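PDB 2OIX: xanthomonas outer protein D from Xanthomonas euvesicatoria, which is a type III secreted effector that removes SUMO from its conjugates through a C48 (Ulp1-type) cysteine protease domain, present here as an inactive mutant. Local coordinates for residues A[19-24]-A[150-155]. The protein carries 1 engineered substitution. Residues are numbered along the deposited sequence; the frame is centred on the assembly and turned at random.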
loop_
_atom_site.group_PDB
_atom_site.type_symbol
_atom_site.label_atom_id
_atom_site.label_comp_id
_atom_site.label_asym_id
_atom_site.label_seq_id
_atom_site.Cartn_x
_atom_site.Cartn_y
_atom_site.Cartn_z
ATOM N N ARG A 19 -8.388 11.101 7.132
ATOM C CA ARG A 19 -9.191 12.039 7.914
ATOM C C ARG A 19 -9.424 11.506 9.323
ATOM O O ARG A 19 -9.361 12.269 10.303
ATOM C CB ARG A 19 -10.530 12.301 7.235
ATOM C CG ARG A 19 -10.415 13.145 5.976
ATOM C CD ARG A 19 -11.751 13.201 5.226
ATOM N NE ARG A 19 -11.542 13.195 3.769
ATOM C CZ ARG A 19 -12.256 12.469 2.903
ATOM N NH1 ARG A 19 -13.227 11.658 3.329
ATOM N NH2 ARG A 19 -11.989 12.546 1.603
ATOM N N ARG A 20 -9.696 10.199 9.422
ATOM C CA ARG A 20 -9.911 9.577 10.715
ATOM C C ARG A 20 -8.661 9.644 11.594
ATOM O O ARG A 20 -8.774 9.863 12.789
ATOM C CB ARG A 20 -10.480 8.158 10.583
ATOM C CG ARG A 20 -11.907 8.132 10.021
ATOM C CD ARG A 20 -12.490 6.730 10.023
ATOM N NE ARG A 20 -11.966 5.884 8.950
ATOM C CZ ARG A 20 -11.221 4.789 9.114
ATOM N NH1 ARG A 20 -10.872 4.358 10.333
ATOM N NH2 ARG A 20 -10.802 4.130 8.038
ATOM N N LEU A 21 -7.481 9.525 10.985
ATOM C CA LEU A 21 -6.204 9.521 11.711
ATOM C C LEU A 21 -5.623 10.909 12.014
ATOM O O LEU A 21 -4.596 11.021 12.688
ATOM C CB LEU A 21 -5.149 8.703 10.930
ATOM C CG LEU A 21 -5.503 7.264 10.550
ATOM C CD1 LEU A 21 -4.287 6.561 9.973
ATOM C CD2 LEU A 21 -6.099 6.464 11.748
ATOM N N ARG A 22 -6.264 11.957 11.513
ATOM C CA ARG A 22 -5.729 13.312 11.648
ATOM C C ARG A 22 -5.411 13.726 13.090
ATOM O O ARG A 22 -6.252 13.644 13.980
ATOM C CB ARG A 22 -6.676 14.325 11.006
ATOM C CG ARG A 22 -6.282 14.660 9.590
ATOM C CD ARG A 22 -6.758 16.047 9.244
ATOM N NE ARG A 22 -8.131 16.053 8.756
ATOM C CZ ARG A 22 -8.932 17.120 8.745
ATOM N NH1 ARG A 22 -8.520 18.299 9.217
ATOM N NH2 ARG A 22 -10.163 16.992 8.264
ATOM N N GLY A 23 -4.173 14.154 13.310
ATOM C CA GLY A 23 -3.774 14.656 14.621
ATOM C C GLY A 23 -3.270 13.601 15.589
ATOM O O GLY A 23 -2.742 13.945 16.645
ATOM N N GLU A 24 -3.432 12.318 15.242
ATOM C CA GLU A 24 -2.942 11.232 16.092
ATOM C C GLU A 24 -1.412 11.221 16.130
ATOM O O GLU A 24 -0.767 11.610 15.149
ATOM C CB GLU A 24 -3.462 9.870 15.622
ATOM C CG GLU A 24 -4.979 9.722 15.622
ATOM C CD GLU A 24 -5.550 9.377 16.988
ATOM O OE1 GLU A 24 -4.893 9.652 18.021
ATOM O OE2 GLU A 24 -6.674 8.828 17.023
ATOM N N ARG A 150 -0.842 0.428 13.741
ATOM C CA ARG A 150 0.388 -0.001 14.409
ATOM C C ARG A 150 1.450 1.107 14.398
ATOM O O ARG A 150 2.221 1.231 15.343
ATOM C CB ARG A 150 0.920 -1.292 13.773
ATOM C CG ARG A 150 -0.068 -2.452 13.976
ATOM C CD ARG A 150 0.517 -3.786 13.499
ATOM N NE ARG A 150 -0.477 -4.862 13.616
ATOM C CZ ARG A 150 -0.358 -6.071 13.075
ATOM N NH1 ARG A 150 0.700 -6.383 12.412
ATOM N NH2 ARG A 150 -1.323 -7.006 13.201
ATOM N N VAL A 151 1.484 1.919 13.350
ATOM C CA VAL A 151 2.445 3.042 13.327
ATOM C C VAL A 151 1.998 4.025 14.432
ATOM O O VAL A 151 2.801 4.463 15.243
ATOM C CB VAL A 151 2.542 3.710 11.959
ATOM C CG1 VAL A 151 3.402 4.973 12.050
ATOM C CG2 VAL A 151 3.117 2.686 10.870
ATOM N N LEU A 152 0.699 4.314 14.496
ATOM C CA LEU A 152 0.170 5.266 15.468
ATOM C C LEU A 152 0.447 4.839 16.893
ATOM O O LEU A 152 0.772 5.673 17.748
ATOM C CB LEU A 152 -1.344 5.391 15.296
ATOM C CG LEU A 152 -1.930 6.524 14.441
ATOM C CD1 LEU A 152 -1.101 6.942 13.215
ATOM C CD2 LEU A 152 -3.358 6.179 14.044
ATOM N N ASP A 153 0.287 3.541 17.161
ATOM C CA ASP A 153 0.360 3.103 18.545
ATOM C C ASP A 153 1.748 2.621 18.910
ATOM O O ASP A 153 1.985 2.187 20.043
ATOM C CB ASP A 153 -0.758 2.106 18.879
ATOM C CG ASP A 153 -0.485 0.694 18.387
ATOM O OD1 ASP A 153 0.567 0.436 17.772
ATOM O OD2 ASP A 153 -1.363 -0.184 18.610
ATOM N N GLY A 154 2.657 2.745 17.943
ATOM C CA GLY A 154 4.072 2.403 18.081
ATOM C C GLY A 154 4.377 0.916 18.293
ATOM O O GLY A 154 5.309 0.585 19.049
ATOM N N THR A 155 3.585 0.020 17.693
ATOM C CA THR A 155 3.883 -1.415 17.726
ATOM C C THR A 155 4.409 -1.933 16.361
ATOM O O THR A 155 4.912 -3.062 16.257
ATOM C CB THR A 155 2.682 -2.201 18.207
ATOM O OG1 THR A 155 1.642 -2.051 17.236
ATOM C CG2 THR A 155 2.233 -1.650 19.600
#
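Leu152 meets Leu21 and Glu24 in a small apolar contact between the turn that follows helix 7-20 and the last turn of helix 136-153, two helices of the Ulp1-type catalytic domain. Leu152 meets them mainly through its CD2 branch: this CD2 lies 3.6 Å from CD2 of Leu21, the two side chains crossing at a slant, and 4.0 Å from CB of Glu24. That same CB also rests 3.9 Å from CG of Leu152, a second point of touch. Glu24 thus contributes the aliphatic root of its side chain; with the chain bent at chi2 (-82°), the carboxylate leads away from the leucine. A type II turn from Leu21 to Glu24, closed by Glu24 N to Leu21 O at 3.1 Å, brings both residues to the same partner, and Gly23 takes the positive phi the turn requires, where a CB would jam against the carbonyl O of Arg22. In the partner segment, helix 136-153 closes with a Schellman motif at Gly154, with Thr155 N bonded to Arg150 O at 3.0 Å. Leu30 of edge strand 30-32 touches both leucines, and Arg20 adds a salt bridge to Glu145 between the same two helices. No hydrogen bond joins 19-24 to 150-155, so their direct contact rests on van der Waals packing, buried at Leu21 and exposed at Glu24.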